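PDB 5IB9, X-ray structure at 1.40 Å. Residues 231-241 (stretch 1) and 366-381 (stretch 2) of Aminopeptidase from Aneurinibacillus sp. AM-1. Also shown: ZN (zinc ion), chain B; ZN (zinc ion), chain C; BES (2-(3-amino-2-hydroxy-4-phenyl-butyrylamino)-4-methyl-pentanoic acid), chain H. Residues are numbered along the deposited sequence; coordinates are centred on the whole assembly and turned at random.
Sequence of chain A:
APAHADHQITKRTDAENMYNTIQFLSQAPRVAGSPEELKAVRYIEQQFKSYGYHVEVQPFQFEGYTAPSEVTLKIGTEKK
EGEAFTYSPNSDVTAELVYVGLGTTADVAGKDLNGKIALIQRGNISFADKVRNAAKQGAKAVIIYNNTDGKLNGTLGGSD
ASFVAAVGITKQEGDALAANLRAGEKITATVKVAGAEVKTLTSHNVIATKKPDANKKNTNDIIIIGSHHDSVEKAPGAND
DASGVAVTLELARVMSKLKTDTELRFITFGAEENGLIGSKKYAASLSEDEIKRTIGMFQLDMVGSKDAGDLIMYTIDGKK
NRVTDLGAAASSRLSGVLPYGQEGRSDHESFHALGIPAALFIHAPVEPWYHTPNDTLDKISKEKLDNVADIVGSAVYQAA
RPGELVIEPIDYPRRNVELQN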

ATOM      1  N   SER A 231      20.132   6.181   0.172  1.00 10.79           N
ATOM      2  CA  SER A 231      20.899   6.549  -1.051  1.00 12.99           C
ATOM      3  C   SER A 231      21.012   5.328  -1.931  1.00 13.41           C
ATOM      4  O   SER A 231      20.599   4.258  -1.553  1.00 14.55           O
ATOM      5  CB  SER A 231      22.298   7.102  -0.696  1.00 14.08           C
ATOM      6  OG  SER A 231      23.100   6.050  -0.167  1.00 16.26           O
ATOM      7  N   VAL A 232      21.437   5.550  -3.180  1.00 13.62           N
ATOM      8  CA  VAL A 232      21.596   4.343  -4.072  1.00 15.31           C
ATOM      9  C   VAL A 232      22.837   3.514  -3.711  1.00 16.74           C
ATOM     10  O   VAL A 232      23.755   3.995  -3.029  1.00 15.47           O
ATOM     11  CB  VAL A 232      21.685   4.790  -5.549  1.00 14.61           C
ATOM     12  CG1 VAL A 232      20.351   5.502  -5.948  1.00 16.19           C
ATOM     13  CG2 VAL A 232      22.926   5.633  -5.878  1.00 16.71           C
ATOM     14  N   GLU A 233      22.817   2.256  -4.166  1.00 16.66           N
ATOM     15  CA  GLU A 233      23.968   1.344  -3.958  1.00 20.22           C
ATOM     16  C   GLU A 233      25.320   2.022  -4.328  1.00 19.19           C
ATOM     17  O   GLU A 233      25.432   2.663  -5.361  1.00 18.16           O
ATOM     18  CB  GLU A 233      23.830   0.129  -4.877  1.00 20.73           C
ATOM     19  CG  GLU A 233      22.826  -0.964  -4.442  1.00 30.88           C
ATOM     20  CD  GLU A 233      23.368  -1.936  -3.359  1.00 41.02           C
ATOM     21  OE1 GLU A 233      22.547  -2.758  -2.815  1.00 43.10           O
ATOM     22  OE2 GLU A 233      24.602  -1.880  -3.045  1.00 43.25           O
ATOM     23  N   LYS A 234      26.305   1.876  -3.467  1.00 18.14           N
ATOM     24  CA  LYS A 234      27.713   2.384  -3.645  1.00 18.21           C
ATOM     25  C   LYS A 234      27.864   3.896  -3.586  1.00 18.64           C
ATOM     26  O   LYS A 234      28.978   4.407  -3.649  1.00 18.59           O
ATOM     27  CB  LYS A 234      28.332   1.837  -4.986  1.00 18.84           C
ATOM     28  CG  LYS A 234      28.482   0.356  -4.981  1.00 23.22           C
ATOM     29  CD  LYS A 234      29.144  -0.193  -6.264  1.00 33.80           C
ATOM     30  CE  LYS A 234      28.780  -1.669  -6.340  1.00 40.23           C
ATOM     31  NZ  LYS A 234      28.869  -2.302  -7.719  1.00 45.34           N
ATOM     32  N   ALA A 235      26.756   4.672  -3.436  1.00 17.07           N
ATOM     33  CA  ALA A 235      26.888   6.085  -3.315  1.00 16.07           C
ATOM     34  C   ALA A 235      26.781   6.505  -1.857  1.00 15.52           C
ATOM     35  O   ALA A 235      25.726   6.219  -1.253  1.00 14.89           O
ATOM     36  CB  ALA A 235      25.716   6.872  -4.129  1.00 16.38           C
ATOM     37  N   PRO A 236      27.786   7.148  -1.280  1.00 13.92           N
ATOM     38  CA  PRO A 236      27.732   7.636   0.057  1.00 14.09           C
ATOM     39  C   PRO A 236      26.562   8.625   0.334  1.00 13.31           C
ATOM     40  O   PRO A 236      26.169   8.823   1.522  1.00 14.73           O
ATOM     41  CB  PRO A 236      29.140   8.281   0.313  1.00 14.67           C
ATOM     42  CG  PRO A 236      30.096   7.403  -0.642  1.00 16.66           C
ATOM     43  CD  PRO A 236      29.183   7.358  -1.854  1.00 14.91           C
ATOM     44  N   GLY A 237      26.043   9.233  -0.737  1.00 14.32           N
ATOM     45  CA  GLY A 237      24.789   9.997  -0.579  1.00 12.03           C
ATOM     46  C   GLY A 237      24.956  11.250   0.180  1.00 14.62           C
ATOM     47  O   GLY A 237      24.014  11.638   0.899  1.00 12.30           O
ATOM     48  N   ALA A 238      26.096  11.945   0.108  1.00 11.48           N
ATOM     49  CA  ALA A 238      26.239  13.128   0.902  1.00 12.19           C
ATOM     50  C   ALA A 238      25.291  14.180   0.388  1.00 13.07           C
ATOM     51  O   ALA A 238      24.652  14.890   1.200  1.00 11.83           O
ATOM     52  CB  ALA A 238      27.688  13.713   0.889  1.00 12.26           C
ATOM     53  N   ASN A 239      25.233  14.330  -0.940  1.00 11.27           N
ATOM     54  CA  ASN A 239      24.276  15.336  -1.432  1.00 11.96           C
ATOM     55  C   ASN A 239      22.907  14.737  -1.681  1.00 11.75           C
ATOM     56  O   ASN A 239      21.892  15.474  -1.442  1.00 12.24           O
ATOM     57  CB  ASN A 239      24.816  16.063  -2.701  1.00 12.90           C
ATOM     58  CG  ASN A 239      24.058  17.360  -2.888  1.00 12.91           C
ATOM     59  OD1 ASN A 239      23.850  18.103  -1.920  1.00 12.76           O
ATOM     60  ND2 ASN A 239      23.643  17.603  -4.119  1.00 12.58           N
ATOM     61  N   ASP A 240      22.859  13.506  -2.205  1.00 11.64           N
ATOM     62  CA  ASP A 240      21.612  12.820  -2.541  1.00 10.41           C
ATOM     63  C   ASP A 240      21.418  11.743  -1.479  1.00 11.80           C
ATOM     64  O   ASP A 240      21.831  10.610  -1.722  1.00 12.48           O
ATOM     65  CB  ASP A 240      21.650  12.159  -3.996  1.00 11.39           C
ATOM     66  CG  ASP A 240      20.344  11.664  -4.483  1.00 11.11           C
ATOM     67  OD1 ASP A 240      19.305  12.025  -3.643  1.00 11.86           O
ATOM     68  OD2 ASP A 240      20.024  10.870  -5.478  1.00 14.30           O
ATOM     69  N   ASP A 241      20.774  11.937  -0.296  1.00 10.82           N
ATOM     70  CA  ASP A 241      20.106  13.171   0.055  1.00  9.18           C
ATOM     71  C   ASP A 241      20.407  13.442   1.502  1.00 10.61           C
ATOM     72  O   ASP A 241      19.569  14.005   2.220  1.00 10.99           O
ATOM     73  CB  ASP A 241      18.592  13.117  -0.207  1.00 10.06           C
ATOM     74  CG  ASP A 241      17.981  14.502  -0.046  1.00 10.43           C
ATOM     75  OD1 ASP A 241      18.620  15.569  -0.147  1.00  9.91           O
ATOM     76  OD2 ASP A 241      16.681  14.507   0.234  1.00  9.60           O
ATOM     77  N   VAL A 366      22.230  19.462 -11.934  1.00 21.84           N
ATOM     78  CA  VAL A 366      22.824  18.700 -10.854  1.00 21.99           C
ATOM     79  C   VAL A 366      24.302  18.411 -11.160  1.00 21.19           C
ATOM     80  O   VAL A 366      24.757  18.423 -12.322  1.00 24.10           O
ATOM     81  CB  VAL A 366      22.109  17.396 -10.511  1.00 22.74           C
ATOM     82  CG1 VAL A 366      20.567  17.666 -10.218  1.00 26.82           C
ATOM     83  CG2 VAL A 366      22.276  16.291 -11.598  1.00 24.97           C
ATOM     84  N   GLU A 367      25.046  18.131 -10.119  1.00 20.24           N
ATOM     85  CA  GLU A 367      26.488  17.821 -10.216  1.00 18.66           C
ATOM     86  C   GLU A 367      26.737  16.503 -10.959  1.00 19.64           C
ATOM     87  O   GLU A 367      25.848  15.651 -11.142  1.00 19.43           O
ATOM     88  CB  GLU A 367      26.985  17.729  -8.797  1.00 20.16           C
ATOM     89  CG  GLU A 367      26.379  16.491  -8.088  1.00 20.86           C
ATOM     90  CD  GLU A 367      25.230  16.866  -7.194  1.00 22.10           C
ATOM     91  OE1 GLU A 367      24.453  17.785  -7.515  1.00 20.66           O
ATOM     92  OE2 GLU A 367      25.165  16.278  -6.053  1.00 21.04           O
ATOM     93  N   PRO A 368      27.988  16.284 -11.391  1.00 22.87           N
ATOM     94  CA  PRO A 368      28.310  15.021 -12.047  1.00 23.75           C
ATOM     95  C   PRO A 368      28.337  13.793 -11.133  1.00 24.67           C
ATOM     96  O   PRO A 368      28.337  12.648 -11.643  1.00 24.83           O
ATOM     97  CB  PRO A 368      29.741  15.251 -12.532  1.00 23.78           C
ATOM     98  CG  PRO A 368      29.929  16.708 -12.520  1.00 25.40           C
ATOM     99  CD  PRO A 368      29.083  17.232 -11.371  1.00 23.74           C
ATOM    100  N   TRP A 369      28.296  14.034  -9.806  1.00 21.40           N
ATOM    101  CA  TRP A 369      28.566  13.000  -8.775  1.00 19.67           C
ATOM    102  C   TRP A 369      27.297  12.272  -8.315  1.00 18.94           C
ATOM    103  O   TRP A 369      27.379  11.258  -7.615  1.00 17.15           O
ATOM    104  CB  TRP A 369      29.264  13.619  -7.581  1.00 19.92           C
ATOM    105  CG  TRP A 369      30.260  14.670  -7.927  1.00 19.02           C
ATOM    106  CD1 TRP A 369      30.326  15.922  -7.430  1.00 22.34           C
ATOM    107  CD2 TRP A 369      31.335  14.538  -8.879  1.00 25.84           C
ATOM    108  NE1 TRP A 369      31.401  16.602  -7.954  1.00 25.50           N
ATOM    109  CE2 TRP A 369      32.016  15.774  -8.873  1.00 27.13           C
ATOM    110  CE3 TRP A 369      31.780  13.480  -9.687  1.00 24.94           C
ATOM    111  CZ2 TRP A 369      33.139  16.026  -9.680  1.00 27.88           C
ATOM    112  CZ3 TRP A 369      32.884  13.731 -10.537  1.00 29.88           C
ATOM    113  CH2 TRP A 369      33.542  15.012 -10.500  1.00 25.81           C
ATOM    114  N   TYR A 370      26.149  12.739  -8.820  1.00 21.08           N
ATOM    115  CA  TYR A 370      24.875  12.198  -8.543  1.00 22.09           C
ATOM    116  C   TYR A 370      24.803  10.658  -8.780  1.00 20.70           C
ATOM    117  O   TYR A 370      25.134  10.227  -9.855  1.00 21.75           O
ATOM    118  CB  TYR A 370      23.992  12.971  -9.547  1.00 24.64           C
ATOM    119  CG  TYR A 370      22.611  12.444  -9.682  1.00 27.04           C
ATOM    120  CD1 TYR A 370      21.801  12.360  -8.597  1.00 28.23           C
ATOM    121  CD2 TYR A 370      22.108  12.074 -10.926  1.00 29.60           C
ATOM    122  CE1 TYR A 370      20.498  11.875  -8.704  1.00 30.82           C
ATOM    123  CE2 TYR A 370      20.810  11.593 -11.052  1.00 32.99           C
ATOM    124  CZ  TYR A 370      20.025  11.478  -9.916  1.00 31.17           C
ATOM    125  OH  TYR A 370      18.724  10.999 -10.033  1.00 34.13           O
ATOM    126  N   HIS A 371      24.437   9.841  -7.785  1.00 18.79           N
ATOM    127  CA  HIS A 371      24.272   8.411  -7.895  1.00 19.01           C
ATOM    128  C   HIS A 371      25.597   7.677  -8.115  1.00 19.33           C
ATOM    129  O   HIS A 371      25.563   6.530  -8.493  1.00 21.07           O
ATOM    130  CB  HIS A 371      23.196   8.016  -8.884  1.00 18.33           C
ATOM    131  CG  HIS A 371      21.788   8.291  -8.383  1.00 17.14           C
ATOM    132  ND1 HIS A 371      20.674   7.900  -9.077  1.00 19.13           N
ATOM    133  CD2 HIS A 371      21.354   8.983  -7.293  1.00 19.76           C
ATOM    134  CE1 HIS A 371      19.578   8.299  -8.396  1.00 21.72           C
ATOM    135  NE2 HIS A 371      19.979   8.984  -7.340  1.00 14.20           N
ATOM    136  N   THR A 372      26.663   8.311  -7.735  1.00 18.34           N
ATOM    137  CA  THR A 372      28.063   7.721  -7.868  1.00 18.85           C
ATOM    138  C   THR A 372      28.765   7.601  -6.562  1.00 18.82           C
ATOM    139  O   THR A 372      28.473   8.321  -5.585  1.00 18.36           O
ATOM    140  CB  THR A 372      28.995   8.588  -8.824  1.00 16.22           C
ATOM    141  OG1 THR A 372      29.534   9.683  -8.119  1.00 21.85           O
ATOM    142  CG2 THR A 372      28.295   9.007 -10.114  1.00 22.15           C
ATOM    143  N   PRO A 373      29.858   6.798  -6.520  1.00 18.03           N
ATOM    144  CA  PRO A 373      30.716   6.817  -5.358  1.00 18.84           C
ATOM    145  C   PRO A 373      31.368   8.157  -4.978  1.00 16.81           C
ATOM    146  O   PRO A 373      31.909   8.306  -3.895  1.00 19.49           O
ATOM    147  CB  PRO A 373      31.793   5.729  -5.695  1.00 19.50           C
ATOM    148  CG  PRO A 373      31.205   4.951  -6.784  1.00 19.75           C
ATOM    149  CD  PRO A 373      30.242   5.794  -7.558  1.00 20.19           C
ATOM    150  N   ASN A 374      31.297   9.141  -5.892  1.00 18.09           N
ATOM    151  CA  ASN A 374      31.884  10.436  -5.690  1.00 18.58           C
ATOM    152  C   ASN A 374      30.874  11.414  -5.089  1.00 16.91           C
ATOM    153  O   ASN A 374      31.203  12.560  -4.840  1.00 16.07           O
ATOM    154  CB  ASN A 374      32.371  10.969  -7.046  1.00 20.61           C
ATOM    155  CG  ASN A 374      33.588  10.157  -7.558  1.00 26.11           C
ATOM    156  OD1 ASN A 374      33.585   9.668  -8.658  1.00 35.52           O
ATOM    157  ND2 ASN A 374      34.568   9.970  -6.688  1.00 31.12           N
ATOM    158  N   ASP A 375      29.657  10.925  -4.717  1.00 16.92           N
ATOM    159  CA  ASP A 375      28.741  11.777  -3.947  1.00 16.54           C
ATOM    160  C   ASP A 375      29.114  11.828  -2.469  1.00 16.38           C
ATOM    161  O   ASP A 375      28.476  11.112  -1.645  1.00 16.61           O
ATOM    162  CB  ASP A 375      27.324  11.250  -4.141  1.00 14.87           C
ATOM    163  CG  ASP A 375      26.269  12.149  -3.416  1.00 14.83           C
ATOM    164  OD1 ASP A 375      26.652  13.223  -2.980  1.00 14.59           O
ATOM    165  OD2 ASP A 375      25.077  11.682  -3.328  1.00 15.32           O
ATOM    166  N   THR A 376      30.135  12.606  -2.135  1.00 15.63           N
ATOM    167  CA  THR A 376      30.819  12.516  -0.844  1.00 16.13           C
ATOM    168  C   THR A 376      30.866  13.825  -0.186  1.00 14.29           C
ATOM    169  O   THR A 376      30.553  14.870  -0.839  1.00 15.52           O
ATOM    170  CB  THR A 376      32.253  11.919  -1.037  1.00 17.46           C
ATOM    171  OG1 THR A 376      32.865  12.697  -2.079  1.00 17.54           O
ATOM    172  CG2 THR A 376      32.159  10.494  -1.604  1.00 18.18           C
ATOM    173  N   LEU A 377      31.224  13.819   1.082  1.00 14.21           N
ATOM    174  CA  LEU A 377      31.285  15.033   1.888  1.00 13.86           C
ATOM    175  C   LEU A 377      32.138  16.167   1.311  1.00 15.65           C
ATOM    176  O   LEU A 377      31.811  17.362   1.485  1.00 16.43           O
ATOM    177  CB  LEU A 377      31.766  14.698   3.302  1.00 15.72           C
ATOM    178  CG  LEU A 377      31.848  15.778   4.332  1.00 14.14           C
ATOM    179  CD1 LEU A 377      30.388  16.251   4.712  1.00 19.42           C
ATOM    180  CD2 LEU A 377      32.517  15.312   5.580  1.00 19.06           C
ATOM    181  N   ASP A 378      33.233  15.789   0.633  1.00 18.24           N
ATOM    182  CA  ASP A 378      34.131  16.853   0.087  1.00 19.24           C
ATOM    183  C   ASP A 378      33.538  17.660  -1.079  1.00 18.45           C
ATOM    184  O   ASP A 378      34.114  18.667  -1.514  1.00 19.42           O
ATOM    185  CB  ASP A 378      35.519  16.275  -0.214  1.00 20.98           C
ATOM    186  CG  ASP A 378      35.544  15.345  -1.391  1.00 25.38           C
ATOM    187  OD1 ASP A 378      34.502  15.051  -1.999  1.00 23.19           O
ATOM    188  OD2 ASP A 378      36.671  14.870  -1.783  1.00 29.99           O
ATOM    189  N   LYS A 379      32.356  17.267  -1.590  1.00 17.03           N
ATOM    190  CA  LYS A 379      31.665  18.124  -2.525  1.00 16.92           C
ATOM    191  C   LYS A 379      30.655  19.061  -1.912  1.00 15.94           C
ATOM    192  O   LYS A 379      30.104  19.910  -2.645  1.00 16.99           O
ATOM    193  CB  LYS A 379      30.953  17.306  -3.519  1.00 16.89           C
ATOM    194  CG  LYS A 379      31.593  16.007  -3.968  1.00 18.79           C
ATOM    195  CD  LYS A 379      32.916  16.411  -4.758  1.00 17.89           C
ATOM    196  CE  LYS A 379      33.343  15.146  -5.492  1.00 23.30           C
ATOM    197  NZ  LYS A 379      33.864  14.097  -4.557  1.00 23.63           N
ATOM    198  N   ILE A 380      30.473  19.003  -0.597  1.00 15.70           N
ATOM    199  CA  ILE A 380      29.466  19.818   0.039  1.00 16.05           C
ATOM    200  C   ILE A 380      29.916  21.270   0.342  1.00 18.07           C
ATOM    201  O   ILE A 380      31.050  21.546   0.839  1.00 17.65           O
ATOM    202  CB  ILE A 380      28.972  19.121   1.339  1.00 14.35           C
ATOM    203  CG1 ILE A 380      28.406  17.728   0.952  1.00 15.88           C
ATOM    204  CG2 ILE A 380      28.020  20.100   2.115  1.00 16.17           C
ATOM    205  CD1 ILE A 380      27.016  17.813   0.185  1.00 15.56           C
ATOM    206  N   SER A 381      29.006  22.207   0.010  1.00 16.51           N
ATOM    207  CA  SER A 381      29.166  23.598   0.309  1.00 13.99           C
ATOM    208  C   SER A 381      28.283  24.013   1.505  1.00 15.06           C
ATOM    209  O   SER A 381      27.024  24.012   1.408  1.00 14.38           O
ATOM    210  CB  SER A 381      28.746  24.419  -0.936  1.00 16.20           C
ATOM    211  OG  SER A 381      28.646  25.772  -0.466  1.00 18.26           O
TER
HETATM  212 ZN    ZN B1001      18.701   9.823  -5.969  1.00 15.26          ZN
HETATM  213 ZN    ZN C1002      17.326  12.316  -3.876  1.00 13.08          ZN
HETATM  214  N2  BES H1007      17.261  13.414  -6.198  1.00 29.66           N
HETATM  215  C1  BES H1007      16.823  12.432  -7.190  1.00 27.97           C
HETATM  216  C6  BES H1007      15.887  13.133  -8.172  1.00 33.25           C
HETATM  217  C7  BES H1007      16.481  14.154  -9.138  1.00 35.98           C
HETATM  218  C8  BES H1007      17.745  13.986  -9.756  1.00 34.28           C
HETATM  219  C12 BES H1007      15.703  15.292  -9.445  1.00 37.64           C
HETATM  220  C9  BES H1007      18.208  14.957 -10.669  1.00 36.77           C
HETATM  221  C11 BES H1007      16.174  16.274 -10.361  1.00 37.15           C
HETATM  222  C10 BES H1007      17.431  16.097 -10.960  1.00 38.14           C
HETATM  223  C2  BES H1007      16.125  11.258  -6.493  1.00 30.12           C
HETATM  224  O2  BES H1007      17.034  10.988  -5.428  1.00 16.18           O
HETATM  225  C3  BES H1007      16.133  10.144  -7.483  1.00 31.36           C
HETATM  226  O3  BES H1007      17.218   9.674  -7.806  1.00 33.29           O
HETATM  227  N1  BES H1007      15.005   9.805  -8.005  1.00 31.73           N
HETATM  228  C4  BES H1007      14.981   8.771  -9.044  1.00 32.45           C
HETATM  229  C13 BES H1007      13.506   8.655  -9.388  1.00 32.18           C
HETATM  230  C14 BES H1007      12.622   8.170  -8.234  1.00 36.21           C
HETATM  231  C15 BES H1007      11.242   8.013  -8.859  1.00 33.67           C
HETATM  232  C16 BES H1007      13.107   6.895  -7.541  1.00 31.23           C
HETATM  233  C5  BES H1007      15.645   9.201 -10.346  1.00 38.43           C
HETATM  234  O1  BES H1007      15.978   8.311 -11.181  1.00 42.14           O
HETATM  235  O4  BES H1007      15.857  10.397 -10.620  1.00 34.51           O
HETATM  236  O   HOH W   1      26.903   4.508  -7.090  1.00 21.68           O
HETATM  237  O   HOH W   2      22.370  19.523  -6.433  1.00 18.97           O

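Which hydrogen bonds join the two backbones? Asp-375 gathers three successive backbone amides of stretch 1. Asp-375 O accepts from Ala-238 N at 3.1 Å, almost in line with the N-H bond, while the carboxylate takes the next two amides: Asp-375 OD1 accepts from Asn-239 N at 2.7 Å and Asp-375 OD2 from Asp-240 N at 3.1 Å. With chi1 in the t rotamer, the side chain brings its carboxylate up to the amides of Asn-239 and Asp-240. A short carboxylate suits this buried place, since its two oxygens can serve neighbouring amides. Asn-239 adds a side-chain bond of its own, ND2 donating to Glu-367 OE2 at 2.8 Å, and a water whose O lies 2.9 Å from Glu-367 OE1 accepts a weak hydrogen bond from Asn-239 ND2 at 3.3 Å.

How does the metal site join the stretches? Asp-240 and His-371 share a zinc ion: Asp-240 OD2 binds the chain B zinc at 1.8 Å and His-371 NE2 binds it at 2.0 Å. These two atoms, OD2 of Asp-240 and NE2 of His-371, lie 2.7 Å apart because both are ligands of one metal, not because they are hydrogen-bonded. Asp-240 OD1 reaches the chain C zinc at 2.0 Å, so this carboxylate bridges the pair. The inhibitor also bridges them, its BES O2 lying 2.1 Å from the chain B ZN and 2.1 Å from the chain C ZN.

What packs against the His-371 ring? Val-232 points toward stretch 2 and lays CG1 over one face of the His-371 ring, 3.7 Å from its centroid and nearly on the ring normal. The apolar methyl packs on the flat face and leaves the edge free to meet the metal. Nearby, a water O donates to both Glu-233 O (2.9 Å) and His-371 O (2.8 Å), linking the two backbones beside this packing.

Where does the contact become mainly packing? Around Ala-235, Pro-236 and Ala-238, small or compact side chains let the backbones come close. Ala-235 and Pro-373 have CA atoms 4.4 Å apart, and Pro-373 CA makes a CH contact with Lys-234 O at 3.4 Å. Pro-236 CG meets Thr-376 CG2 at 3.8 Å. Buried Ala-238 points its CB toward stretch 2, 3.4 Å from Thr-376 C and 4.1 Å from Ile-380 CG1. In sequence between Pro-236 and Ala-238, Gly-237 has a positive phi, and a CB there would clash with Ser-231 CB. Together the stretches bury 703 Å², counting both sides.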